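Local coordinates for takeout-like protein 1 (Epiphyas postvittana, PDB 3E8T) that probably carries hydrophobic ligands in insects, and holds a ubiquinone-8 molecule in a long internal pocket, at residues A[46-54]-A[188-196]; A[138-146]-A[202-213]. All coordinates share one frame; numbering follows the deposited sequence.

Contact 1 (A[46-54]-A[188-196]); sequences DFAFDLSGL and EFGKPVMEA. With UQ8 (Ubiquinone-8), chain B.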
loop_
_atom_site.group_PDB
_atom_site.type_symbol
_atom_site.label_atom_id
_atom_site.label_comp_id
_atom_site.label_asym_id
_atom_site.label_seq_id
_atom_site.Cartn_x
_atom_site.Cartn_y
_atom_site.Cartn_z
ATOM N N ASP A 46 0.250 10.363 10.048
ATOM C CA ASP A 46 0.690 11.627 9.489
ATOM C C ASP A 46 2.093 11.494 8.984
ATOM O O ASP A 46 2.936 10.855 9.638
ATOM C CB ASP A 46 0.481 12.743 10.530
ATOM C CG ASP A 46 -1.074 12.968 10.870
ATOM O OD1 ASP A 46 -1.959 12.330 10.248
ATOM O OD2 ASP A 46 -1.413 13.830 11.733
ATOM N N PHE A 47 2.368 12.030 7.798
ATOM C CA PHE A 47 3.715 11.928 7.269
ATOM C C PHE A 47 4.069 13.145 6.444
ATOM O O PHE A 47 3.205 13.912 6.062
ATOM C CB PHE A 47 3.995 10.619 6.518
ATOM C CG PHE A 47 3.267 10.474 5.206
ATOM C CD1 PHE A 47 3.869 10.800 4.018
ATOM C CD2 PHE A 47 1.993 10.004 5.139
ATOM C CE1 PHE A 47 3.185 10.703 2.822
ATOM C CE2 PHE A 47 1.333 9.887 3.964
ATOM C CZ PHE A 47 1.920 10.233 2.788
ATOM N N ALA A 48 5.359 13.262 6.192
ATOM C CA ALA A 48 5.877 14.344 5.393
ATOM C C ALA A 48 7.054 13.864 4.578
ATOM O O ALA A 48 7.717 12.868 4.938
ATOM C CB ALA A 48 6.324 15.467 6.294
ATOM N N PHE A 49 7.345 14.562 3.482
ATOM C CA PHE A 49 8.567 14.311 2.745
ATOM C C PHE A 49 9.066 15.604 2.108
ATOM O O PHE A 49 8.324 16.555 1.959
ATOM C CB PHE A 49 8.413 13.157 1.723
ATOM C CG PHE A 49 7.532 13.468 0.535
ATOM C CD1 PHE A 49 7.948 14.341 -0.454
ATOM C CD2 PHE A 49 6.303 12.886 0.381
ATOM C CE1 PHE A 49 7.174 14.599 -1.530
ATOM C CE2 PHE A 49 5.500 13.158 -0.726
ATOM C CZ PHE A 49 5.945 13.980 -1.676
ATOM N N ASP A 50 10.359 15.617 1.829
ATOM C CA ASP A 50 11.029 16.714 1.184
ATOM C C ASP A 50 11.930 16.031 0.152
ATOM O O ASP A 50 12.979 15.484 0.491
ATOM C CB ASP A 50 11.848 17.505 2.174
ATOM C CG ASP A 50 12.467 18.721 1.582
ATOM O OD1 ASP A 50 12.547 18.852 0.364
ATOM O OD2 ASP A 50 12.913 19.622 2.352
ATOM N N LEU A 51 11.465 15.993 -1.091
ATOM C CA LEU A 51 12.088 15.259 -2.191
ATOM C C LEU A 51 12.020 16.031 -3.483
ATOM O O LEU A 51 10.973 16.580 -3.825
ATOM C CB LEU A 51 11.424 13.897 -2.410
ATOM C CG LEU A 51 11.450 12.901 -1.248
ATOM C CD1 LEU A 51 10.500 11.747 -1.592
ATOM C CD2 LEU A 51 12.887 12.367 -0.967
ATOM N N SER A 52 13.127 16.086 -4.215
ATOM C CA SER A 52 13.134 16.674 -5.530
ATOM C C SER A 52 12.612 18.105 -5.564
ATOM O O SER A 52 12.069 18.542 -6.563
ATOM C CB SER A 52 12.409 15.806 -6.520
ATOM O OG SER A 52 13.147 14.592 -6.690
ATOM N N GLY A 53 12.790 18.835 -4.468
ATOM C CA GLY A 53 12.322 20.201 -4.396
ATOM C C GLY A 53 10.901 20.408 -3.866
ATOM O O GLY A 53 10.523 21.555 -3.687
ATOM N N LEU A 54 10.159 19.331 -3.653
ATOM C CA LEU A 54 8.805 19.392 -3.133
ATOM C C LEU A 54 8.805 19.096 -1.645
ATOM O O LEU A 54 9.307 18.048 -1.226
ATOM C CB LEU A 54 7.893 18.374 -3.848
ATOM C CG LEU A 54 6.478 18.280 -3.312
ATOM C CD1 LEU A 54 5.707 19.565 -3.527
ATOM C CD2 LEU A 54 5.734 17.107 -4.017
ATOM N N GLU A 188 8.553 10.035 -8.978
ATOM C CA GLU A 188 9.260 10.920 -8.050
ATOM C C GLU A 188 8.800 10.788 -6.617
ATOM O O GLU A 188 9.616 10.837 -5.710
ATOM C CB GLU A 188 9.073 12.368 -8.452
ATOM C CG GLU A 188 9.896 12.747 -9.624
ATOM C CD GLU A 188 11.360 13.031 -9.305
ATOM O OE1 GLU A 188 11.796 12.926 -8.149
ATOM O OE2 GLU A 188 12.088 13.328 -10.262
ATOM N N PHE A 189 7.500 10.624 -6.407
ATOM C CA PHE A 189 6.937 10.816 -5.059
ATOM C C PHE A 189 6.161 9.641 -4.531
ATOM O O PHE A 189 5.673 9.704 -3.414
ATOM C CB PHE A 189 6.056 12.059 -5.044
ATOM C CG PHE A 189 6.762 13.294 -5.523
ATOM C CD1 PHE A 189 7.920 13.743 -4.880
ATOM C CD2 PHE A 189 6.338 13.961 -6.660
ATOM C CE1 PHE A 189 8.584 14.832 -5.350
ATOM C CE2 PHE A 189 7.019 15.093 -7.104
ATOM C CZ PHE A 189 8.158 15.495 -6.448
ATOM N N GLY A 190 6.010 8.578 -5.302
ATOM C CA GLY A 190 5.185 7.469 -4.829
ATOM C C GLY A 190 5.775 6.713 -3.675
ATOM O O GLY A 190 5.030 6.205 -2.822
ATOM N N LYS A 191 7.090 6.607 -3.605
ATOM C CA LYS A 191 7.712 5.750 -2.582
ATOM C C LYS A 191 7.315 6.103 -1.140
ATOM O O LYS A 191 6.952 5.209 -0.377
ATOM C CB LYS A 191 9.235 5.740 -2.741
ATOM C CG LYS A 191 9.964 4.850 -1.766
ATOM C CD LYS A 191 11.486 4.748 -2.029
ATOM C CE LYS A 191 12.247 3.829 -1.041
ATOM N NZ LYS A 191 11.592 2.488 -0.854
ATOM N N PRO A 192 7.396 7.382 -0.732
ATOM C CA PRO A 192 6.986 7.660 0.637
ATOM C C PRO A 192 5.513 7.370 0.946
ATOM O O PRO A 192 5.143 7.018 2.090
ATOM C CB PRO A 192 7.355 9.138 0.841
ATOM C CG PRO A 192 7.558 9.675 -0.455
ATOM C CD PRO A 192 7.950 8.592 -1.365
ATOM N N VAL A 193 4.660 7.562 -0.048
ATOM C CA VAL A 193 3.248 7.284 0.136
ATOM C C VAL A 193 3.010 5.776 0.250
ATOM O O VAL A 193 2.334 5.279 1.149
ATOM C CB VAL A 193 2.453 7.922 -1.029
ATOM C CG1 VAL A 193 0.951 7.647 -0.885
ATOM C CG2 VAL A 193 2.752 9.425 -1.086
ATOM N N MET A 194 3.630 5.019 -0.657
ATOM C CA MET A 194 3.575 3.564 -0.599
ATOM C C MET A 194 4.052 3.087 0.771
ATOM O O MET A 194 3.448 2.193 1.356
ATOM C CB MET A 194 4.454 2.942 -1.697
ATOM C CG MET A 194 4.587 1.413 -1.577
ATOM S SD MET A 194 5.490 0.703 -2.967
ATOM C CE MET A 194 7.172 1.327 -2.739
ATOM N N GLU A 195 5.152 3.650 1.270
ATOM C CA GLU A 195 5.730 3.185 2.541
ATOM C C GLU A 195 4.794 3.471 3.693
ATOM O O GLU A 195 4.708 2.683 4.656
ATOM C CB GLU A 195 7.090 3.795 2.798
ATOM C CG GLU A 195 7.700 3.467 4.165
ATOM C CD GLU A 195 8.039 1.983 4.495
ATOM O OE1 GLU A 195 7.661 0.993 3.796
ATOM O OE2 GLU A 195 8.696 1.812 5.554
ATOM N N ALA A 196 4.095 4.601 3.670
ATOM C CA ALA A 196 3.162 4.958 4.768
ATOM C C ALA A 196 2.111 3.846 4.870
ATOM O O ALA A 196 1.637 3.484 5.957
ATOM C CB ALA A 196 2.481 6.311 4.466
HETATM C C45 UQ8 B . 0.951 17.685 -3.804
HETATM C C44 UQ8 B . 1.869 17.296 -4.966
HETATM C C46 UQ8 B . 1.945 18.449 -5.932
HETATM C C43 UQ8 B . 1.423 16.036 -5.683
HETATM C C42 UQ8 B . 1.047 14.927 -4.687
HETATM C C41 UQ8 B . 2.309 14.412 -4.007
HETATM C C39 UQ8 B . 2.283 12.900 -3.936
HETATM C C40 UQ8 B . 2.409 12.162 -2.605
HETATM C C38 UQ8 B . 2.218 12.172 -5.093
HETATM C C37 UQ8 B . 2.181 10.786 -5.151
HETATM C C36 UQ8 B . 1.794 10.449 -6.591
HETATM C C34 UQ8 B . 1.527 8.971 -6.807
HETATM C C35 UQ8 B . 0.980 8.641 -8.039
HETATM C C33 UQ8 B . 1.748 8.041 -5.793
HETATM C C32 UQ8 B . 1.592 6.660 -5.835
HETATM C C31 UQ8 B . 1.317 6.165 -4.390
HETATM C C29 UQ8 B . 1.290 4.648 -4.265
HETATM C C30 UQ8 B . 2.376 3.780 -4.976
HETATM C C28 UQ8 B . 0.290 4.035 -3.516
HETATM C C27 UQ8 B . 0.153 2.666 -3.329
HETATM C C26 UQ8 B . -0.486 2.340 -1.971
HETATM C C24 UQ8 B . -0.849 0.853 -1.884
HETATM C C25 UQ8 B . -1.983 0.273 -2.746
HETATM C C23 UQ8 B . -0.145 0.033 -1.030
HETATM C C22 UQ8 B . -0.342 -1.334 -0.816
HETATM C C21 UQ8 B . 0.750 -1.910 0.085
HETATM C C19 UQ8 B . 0.840 -3.437 0.105
HETATM C C20 UQ8 B . 2.056 -3.941 0.881
HETATM C C18 UQ8 B . -0.465 -4.119 0.539
HETATM C C17 UQ8 B . -0.296 -5.642 0.639
HETATM C C16 UQ8 B . -1.635 -6.397 0.595
HETATM C C14 UQ8 B . -1.409 -7.826 1.076
HETATM C C15 UQ8 B . -0.122 -8.561 0.656
HETATM C C13 UQ8 B . -2.326 -8.465 1.909
HETATM C C12 UQ8 B . -2.141 -9.761 2.383
HETATM C C11 UQ8 B . -3.459 -10.504 2.681
HETATM C C9 UQ8 B . -3.276 -12.031 2.599
HETATM C C10 UQ8 B . -1.799 -12.451 2.687
HETATM C C8 UQ8 B . -4.105 -12.685 3.702
HETATM C C7 UQ8 B . -3.245 -13.300 4.810
HETATM C C6 UQ8 B . -2.725 -14.717 4.467
HETATM C C1 UQ8 B . -1.390 -15.041 4.741
HETATM C C1M UQ8 B . -0.575 -14.064 5.312
HETATM C C2 UQ8 B . -0.865 -16.306 4.450
HETATM O O2 UQ8 B . 0.310 -16.592 4.697
HETATM C C3 UQ8 B . -1.675 -17.277 3.884
HETATM O O3 UQ8 B . -1.162 -18.509 3.602
HETATM C C3M UQ8 B . -1.229 -19.343 4.758
HETATM C C4 UQ8 B . -3.002 -16.985 3.593
HETATM O O4 UQ8 B . -3.785 -17.955 3.034
HETATM C C4M UQ8 B . -3.170 -18.483 1.849
HETATM C C5 UQ8 B . -3.522 -15.715 3.881
HETATM O O5 UQ8 B . -4.707 -15.488 3.621
#
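The ring of Phe-189 is enclosed on both faces: Leu-54 sets CD2 over the centre of one, 3.8 Å from the ring centroid, while the opposite face is covered by CB of Glu-188. At its edge the backbone O of Leu-51 lies in the ring plane, 3.3 Å from Phe-189 CE1, where the weakly positive ring hydrogens suit a carbonyl oxygen. Phe-49 lies nearly parallel to Phe-189, with planes at 14°, but the two rings are slid so far apart that they barely overlap, meeting through Phe-49 CE1 and Phe-189 CD1 at 3.5 Å. The edge of Phe-49 receives the methyl C40 of the ubiquinone tail, 3.8 Å from CE2. Phe-47 turns one face to Ala-196, whose CB stands 4.1 Å from the ring centroid; this small side chain lets the ring lie close to the helix. With CG between backbone N and carbonyl carbon (chi1 69° and 70°), Phe-47 and Phe-49 both reach from strand to helix, Phe-47 to Ala-196 and Phe-49 to Pro-192. Pro-192 presses CG against Phe-49 CD2 at 3.5 Å and meets Leu-51 CD1 with the same atom; having no N-H, it suits the kink of the helix. With an alanine in place of Phe-49, Pro-192 and Phe-189 would probably lose the ring they share and a gap would open beside C40. At the turn, Ser-52 OG donates to Glu-188 OE1 over 2.6 Å, approaching from above the carboxylate plane. The one side-chain hydrogen bond between the segments sits at the solvent-facing turn. The ligand side, to which Phe-49, Leu-54, Phe-189, Gly-190, Val-193 and Met-194 contribute, is apolar in its side chains and gives the isoprenoid chain dispersion contacts, consistent with holding a hydrophobic tail by shape.

Contact 2 (A[138-146]-A[202-213]); sequences VDHVIFKKY and FKNIKHFLAKVP. With UQ8 (Ubiquinone-8), chain B.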
loop_
_atom_site.group_PDB
_atom_site.type_symbol
_atom_site.label_atom_id
_atom_site.label_comp_id
_atom_site.label_asym_id
_atom_site.label_seq_id
_atom_site.Cartn_x
_atom_site.Cartn_y
_atom_site.Cartn_z
ATOM N N VAL A 138 4.034 -24.615 19.145
ATOM C CA VAL A 138 3.206 -24.365 17.952
ATOM C C VAL A 138 3.970 -23.560 16.915
ATOM O O VAL A 138 4.532 -22.528 17.214
ATOM C CB VAL A 138 1.931 -23.619 18.338
ATOM C CG1 VAL A 138 1.053 -23.397 17.111
ATOM C CG2 VAL A 138 1.153 -24.433 19.434
ATOM N N ASP A 139 3.982 -24.053 15.691
ATOM C CA ASP A 139 4.681 -23.433 14.580
ATOM C C ASP A 139 3.862 -22.315 13.960
ATOM O O ASP A 139 2.670 -22.442 13.690
ATOM C CB ASP A 139 5.002 -24.483 13.522
ATOM C CG ASP A 139 6.096 -25.473 13.975
ATOM O OD1 ASP A 139 6.618 -25.358 15.101
ATOM O OD2 ASP A 139 6.438 -26.357 13.173
ATOM N N HIS A 140 4.527 -21.211 13.708
ATOM C CA HIS A 140 3.957 -20.035 13.040
ATOM C C HIS A 140 4.903 -19.542 11.971
ATOM O O HIS A 140 6.121 -19.633 12.140
ATOM C CB HIS A 140 3.793 -18.881 14.017
ATOM C CG HIS A 140 2.804 -19.148 15.100
ATOM N ND1 HIS A 140 3.155 -19.588 16.357
ATOM C CD2 HIS A 140 1.458 -19.008 15.113
ATOM C CE1 HIS A 140 2.059 -19.746 17.081
ATOM N NE2 HIS A 140 1.017 -19.387 16.362
ATOM N N VAL A 141 4.350 -18.920 10.933
ATOM C CA VAL A 141 5.161 -18.132 10.005
ATOM C C VAL A 141 5.383 -16.757 10.604
ATOM O O VAL A 141 4.431 -16.036 10.878
ATOM C CB VAL A 141 4.457 -17.992 8.676
ATOM C CG1 VAL A 141 5.149 -16.955 7.754
ATOM C CG2 VAL A 141 4.406 -19.316 8.010
ATOM N N ILE A 142 6.658 -16.394 10.769
ATOM C CA ILE A 142 7.045 -15.142 11.355
ATOM C C ILE A 142 7.694 -14.260 10.278
ATOM O O ILE A 142 8.770 -14.524 9.845
ATOM C CB ILE A 142 7.957 -15.328 12.585
ATOM C CG1 ILE A 142 7.301 -16.255 13.608
ATOM C CG2 ILE A 142 8.308 -13.953 13.208
ATOM C CD1 ILE A 142 5.975 -15.728 14.168
ATOM N N PHE A 143 6.971 -13.246 9.870
ATOM C CA PHE A 143 7.498 -12.295 8.906
ATOM C C PHE A 143 8.622 -11.466 9.493
ATOM O O PHE A 143 8.541 -11.030 10.639
ATOM C CB PHE A 143 6.400 -11.337 8.463
ATOM C CG PHE A 143 5.465 -11.870 7.427
ATOM C CD1 PHE A 143 5.486 -13.169 7.005
ATOM C CD2 PHE A 143 4.573 -10.967 6.804
ATOM C CE1 PHE A 143 4.624 -13.614 5.990
ATOM C CE2 PHE A 143 3.725 -11.394 5.810
ATOM C CZ PHE A 143 3.736 -12.705 5.414
ATOM N N LYS A 144 9.663 -11.204 8.698
ATOM C CA LYS A 144 10.856 -10.527 9.165
ATOM C C LYS A 144 11.030 -9.182 8.459
ATOM O O LYS A 144 11.056 -8.111 9.132
ATOM C CB LYS A 144 12.080 -11.409 8.954
ATOM C CG LYS A 144 12.037 -12.704 9.748
ATOM C CD LYS A 144 11.960 -12.509 11.253
ATOM C CE LYS A 144 11.960 -13.845 11.984
ATOM N NZ LYS A 144 11.994 -13.650 13.498
ATOM N N LYS A 145 11.211 -9.181 7.165
ATOM C CA LYS A 145 11.461 -7.947 6.415
ATOM C C LYS A 145 10.635 -7.999 5.149
ATOM O O LYS A 145 10.153 -9.072 4.750
ATOM C CB LYS A 145 12.964 -7.827 6.040
ATOM C CG LYS A 145 13.844 -7.708 7.215
ATOM C CD LYS A 145 15.336 -7.504 6.933
ATOM C CE LYS A 145 15.656 -6.265 6.139
ATOM N NZ LYS A 145 17.165 -6.160 5.980
ATOM N N TYR A 146 10.474 -6.858 4.514
ATOM C CA TYR A 146 9.829 -6.795 3.242
ATOM C C TYR A 146 10.438 -5.735 2.372
ATOM O O TYR A 146 11.103 -4.769 2.846
ATOM C CB TYR A 146 8.311 -6.530 3.402
ATOM C CG TYR A 146 8.017 -5.147 3.900
ATOM C CD1 TYR A 146 7.737 -4.106 3.028
ATOM C CD2 TYR A 146 8.074 -4.867 5.272
ATOM C CE1 TYR A 146 7.515 -2.829 3.498
ATOM C CE2 TYR A 146 7.834 -3.588 5.744
ATOM C CZ TYR A 146 7.554 -2.591 4.849
ATOM O OH TYR A 146 7.321 -1.325 5.358
ATOM N N PHE A 202 2.099 -4.372 6.600
ATOM C CA PHE A 202 3.025 -5.413 6.999
ATOM C C PHE A 202 2.929 -5.731 8.477
ATOM O O PHE A 202 2.935 -6.891 8.893
ATOM C CB PHE A 202 4.464 -4.990 6.651
ATOM C CG PHE A 202 5.501 -5.994 7.021
ATOM C CD1 PHE A 202 5.719 -7.105 6.239
ATOM C CD2 PHE A 202 6.241 -5.827 8.170
ATOM C CE1 PHE A 202 6.696 -8.014 6.600
ATOM C CE2 PHE A 202 7.196 -6.744 8.524
ATOM C CZ PHE A 202 7.417 -7.818 7.724
ATOM N N LYS A 203 2.889 -4.702 9.315
ATOM C CA LYS A 203 2.806 -4.934 10.741
ATOM C C LYS A 203 1.553 -5.758 11.079
ATOM O O LYS A 203 1.591 -6.647 11.923
ATOM C CB LYS A 203 2.819 -3.608 11.478
ATOM C CG LYS A 203 2.773 -3.695 12.967
ATOM C CD LYS A 203 2.667 -2.327 13.524
ATOM C CE LYS A 203 1.260 -1.807 13.371
ATOM N NZ LYS A 203 1.247 -0.346 13.090
ATOM N N ASN A 204 0.424 -5.460 10.437
ATOM C CA ASN A 204 -0.817 -6.188 10.682
ATOM C C ASN A 204 -0.784 -7.624 10.198
ATOM O O ASN A 204 -1.216 -8.542 10.919
ATOM C CB ASN A 204 -1.981 -5.400 10.107
ATOM C CG ASN A 204 -2.422 -4.285 11.045
ATOM O OD1 ASN A 204 -3.183 -4.521 11.982
ATOM N ND2 ASN A 204 -1.956 -3.069 10.807
ATOM N N ILE A 205 -0.261 -7.861 9.003
ATOM C CA ILE A 205 -0.140 -9.261 8.527
ATOM C C ILE A 205 0.829 -10.059 9.409
ATOM O O ILE A 205 0.552 -11.224 9.758
ATOM C CB ILE A 205 0.272 -9.366 7.061
ATOM C CG1 ILE A 205 -0.633 -8.559 6.136
ATOM C CG2 ILE A 205 0.337 -10.816 6.636
ATOM C CD1 ILE A 205 0.050 -8.333 4.720
ATOM N N LYS A 206 1.950 -9.453 9.759
ATOM C CA LYS A 206 2.913 -10.092 10.646
ATOM C C LYS A 206 2.282 -10.492 11.969
ATOM O O LYS A 206 2.455 -11.619 12.450
ATOM C CB LYS A 206 4.098 -9.180 10.877
ATOM C CG LYS A 206 5.096 -9.687 11.853
ATOM C CD LYS A 206 6.312 -8.757 11.917
ATOM C CE LYS A 206 7.214 -9.007 13.094
ATOM N NZ LYS A 206 7.755 -10.373 13.172
ATOM N N HIS A 207 1.549 -9.583 12.567
ATOM C CA HIS A 207 0.858 -9.850 13.818
ATOM C C HIS A 207 -0.127 -10.995 13.682
ATOM O O HIS A 207 -0.200 -11.900 14.558
ATOM C CB HIS A 207 0.118 -8.562 14.211
ATOM C CG HIS A 207 -0.759 -8.708 15.401
ATOM N ND1 HIS A 207 -0.270 -8.905 16.675
ATOM C CD2 HIS A 207 -2.104 -8.709 15.497
ATOM C CE1 HIS A 207 -1.295 -8.993 17.510
ATOM N NE2 HIS A 207 -2.416 -8.903 16.817
ATOM N N PHE A 208 -0.906 -10.966 12.614
ATOM C CA PHE A 208 -1.928 -12.006 12.394
ATOM C C PHE A 208 -1.275 -13.360 12.258
ATOM O O PHE A 208 -1.654 -14.349 12.924
ATOM C CB PHE A 208 -2.731 -11.658 11.120
ATOM C CG PHE A 208 -3.672 -12.761 10.638
ATOM C CD1 PHE A 208 -4.881 -12.898 11.225
ATOM C CD2 PHE A 208 -3.324 -13.643 9.601
ATOM C CE1 PHE A 208 -5.767 -13.891 10.812
ATOM C CE2 PHE A 208 -4.176 -14.621 9.196
ATOM C CZ PHE A 208 -5.409 -14.741 9.813
ATOM N N LEU A 209 -0.262 -13.461 11.408
ATOM C CA LEU A 209 0.406 -14.750 11.223
ATOM C C LEU A 209 1.161 -15.239 12.444
ATOM O O LEU A 209 1.316 -16.438 12.663
ATOM C CB LEU A 209 1.311 -14.741 9.995
ATOM C CG LEU A 209 0.604 -14.643 8.673
ATOM C CD1 LEU A 209 1.634 -14.434 7.578
ATOM C CD2 LEU A 209 -0.238 -15.897 8.377
ATOM N N ALA A 210 1.600 -14.334 13.286
ATOM C CA ALA A 210 2.283 -14.747 14.533
ATOM C C ALA A 210 1.330 -15.356 15.559
ATOM O O ALA A 210 1.787 -15.989 16.495
ATOM C CB ALA A 210 3.067 -13.563 15.148
ATOM N N LYS A 211 0.036 -15.175 15.380
ATOM C CA LYS A 211 -0.944 -15.685 16.332
ATOM C C LYS A 211 -1.839 -16.776 15.782
ATOM O O LYS A 211 -2.571 -17.383 16.574
ATOM C CB LYS A 211 -1.794 -14.544 16.891
ATOM C CG LYS A 211 -2.887 -14.015 15.985
ATOM C CD LYS A 211 -3.415 -12.613 16.348
ATOM C CE LYS A 211 -3.994 -12.565 17.747
ATOM N NZ LYS A 211 -5.187 -13.497 17.962
ATOM N N VAL A 212 -1.741 -17.106 14.493
ATOM C CA VAL A 212 -2.531 -18.159 13.869
ATOM C C VAL A 212 -1.573 -19.286 13.486
ATOM O O VAL A 212 -0.663 -19.083 12.712
ATOM C CB VAL A 212 -3.320 -17.667 12.658
ATOM C CG1 VAL A 212 -4.120 -18.813 12.091
ATOM C CG2 VAL A 212 -4.280 -16.530 13.087
ATOM N N PRO A 213 -1.744 -20.503 14.053
ATOM C CA PRO A 213 -0.836 -21.591 13.720
ATOM C C PRO A 213 -0.825 -21.821 12.222
ATOM O O PRO A 213 -1.877 -21.793 11.588
ATOM C CB PRO A 213 -1.445 -22.789 14.446
ATOM C CG PRO A 213 -2.262 -22.202 15.535
ATOM C CD PRO A 213 -2.772 -20.902 15.025
HETATM C C45 UQ8 B . 0.951 17.685 -3.804
HETATM C C44 UQ8 B . 1.869 17.296 -4.966
HETATM C C46 UQ8 B . 1.945 18.449 -5.932
HETATM C C43 UQ8 B . 1.423 16.036 -5.683
HETATM C C42 UQ8 B . 1.047 14.927 -4.687
HETATM C C41 UQ8 B . 2.309 14.412 -4.007
HETATM C C39 UQ8 B . 2.283 12.900 -3.936
HETATM C C40 UQ8 B . 2.409 12.162 -2.605
HETATM C C38 UQ8 B . 2.218 12.172 -5.093
HETATM C C37 UQ8 B . 2.181 10.786 -5.151
HETATM C C36 UQ8 B . 1.794 10.449 -6.591
HETATM C C34 UQ8 B . 1.527 8.971 -6.807
HETATM C C35 UQ8 B . 0.980 8.641 -8.039
HETATM C C33 UQ8 B . 1.748 8.041 -5.793
HETATM C C32 UQ8 B . 1.592 6.660 -5.835
HETATM C C31 UQ8 B . 1.317 6.165 -4.390
HETATM C C29 UQ8 B . 1.290 4.648 -4.265
HETATM C C30 UQ8 B . 2.376 3.780 -4.976
HETATM C C28 UQ8 B . 0.290 4.035 -3.516
HETATM C C27 UQ8 B . 0.153 2.666 -3.329
HETATM C C26 UQ8 B . -0.486 2.340 -1.971
HETATM C C24 UQ8 B . -0.849 0.853 -1.884
HETATM C C25 UQ8 B . -1.983 0.273 -2.746
HETATM C C23 UQ8 B . -0.145 0.033 -1.030
HETATM C C22 UQ8 B . -0.342 -1.334 -0.816
HETATM C C21 UQ8 B . 0.750 -1.910 0.085
HETATM C C19 UQ8 B . 0.840 -3.437 0.105
HETATM C C20 UQ8 B . 2.056 -3.941 0.881
HETATM C C18 UQ8 B . -0.465 -4.119 0.539
HETATM C C17 UQ8 B . -0.296 -5.642 0.639
HETATM C C16 UQ8 B . -1.635 -6.397 0.595
HETATM C C14 UQ8 B . -1.409 -7.826 1.076
HETATM C C15 UQ8 B . -0.122 -8.561 0.656
HETATM C C13 UQ8 B . -2.326 -8.465 1.909
HETATM C C12 UQ8 B . -2.141 -9.761 2.383
HETATM C C11 UQ8 B . -3.459 -10.504 2.681
HETATM C C9 UQ8 B . -3.276 -12.031 2.599
HETATM C C10 UQ8 B . -1.799 -12.451 2.687
HETATM C C8 UQ8 B . -4.105 -12.685 3.702
HETATM C C7 UQ8 B . -3.245 -13.300 4.810
HETATM C C6 UQ8 B . -2.725 -14.717 4.467
HETATM C C1 UQ8 B . -1.390 -15.041 4.741
HETATM C C1M UQ8 B . -0.575 -14.064 5.312
HETATM C C2 UQ8 B . -0.865 -16.306 4.450
HETATM O O2 UQ8 B . 0.310 -16.592 4.697
HETATM C C3 UQ8 B . -1.675 -17.277 3.884
HETATM O O3 UQ8 B . -1.162 -18.509 3.602
HETATM C C3M UQ8 B . -1.229 -19.343 4.758
HETATM C C4 UQ8 B . -3.002 -16.985 3.593
HETATM O O4 UQ8 B . -3.785 -17.955 3.034
HETATM C C4M UQ8 B . -3.170 -18.483 1.849
HETATM C C5 UQ8 B . -3.522 -15.715 3.881
HETATM O O5 UQ8 B . -4.707 -15.488 3.621
HETATM O O HOH W 1 -1.232 -19.667 17.951
HETATM O O HOH W 2 1.500 -18.632 11.062
HETATM O O HOH W 3 4.385 -13.220 11.098
HETATM O O HOH W 4 10.190 -11.174 14.301
#
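Phe-143 places CG opposite its carbonyl carbon (chi1 -80°), which drops the ring onto the helix, where Leu-209 brings CD1 over one face, 3.9 Å from the centroid. Lys-206 runs extended until its last torsion (chi4 58°) folds NZ back onto Phe-143 O; the 2.7 Å bond lies almost in line with the carbonyl, at 166°. A lysine suits this spot: its methylenes pass along Phe-143, while its ammonium, besides reaching Phe-143 O, gives a hydrogen bond to water 4, shared with Lys-144, itself paired with Glu-132. Phe-202 offers one ring face to Tyr-146, CD2 standing 3.3 Å above its centre, and joins Phe-143 and Tyr-146 in an aromatic cluster.

Elsewhere water joins the backbones. Water 3 donates to Val-141 O and Lys-206 O and accepts from Phe-143 N; water 2 links Val-141 N to Leu-209 O. Ala-210 O stands 3.3 Å above the plane of the His-140 ring, over its centre, and His-140 NE2 meets water 1, which donates to Lys-211 O.

Behind this seam, Ile-205 CD1 touches ubiquinone C12 at 3.5 Å, and the branched end of Leu-209 packs against the quinone methyl C1M. A long helix packed along a curved antiparallel sheet, with a lipid-like ligand inside, is characteristic of the juvenile hormone binding protein fold.

Both contacts seat helix 182-211 against the same antiparallel sheet, contact 1 through strand 42-51 and contact 2 through strand 139-153, and each pairs helix and strand nearly antiparallel. Their centres are about 27 Å apart, yet Tyr-146 of contact 2 probably hydrogen-bonds to Glu-195 of contact 1. Both are partly buried, but contact 1 lies nearer the middle of the chain and half of its touching residues are buried; contact 2, farther out, has a smaller buried fraction and closer backbones. Chemistry follows place: contact 1 is chiefly aromatic and aliphatic beside the isoprenoid tail, whereas contact 2 adds bridging waters and a lysine-carbonyl bond near the quinone end.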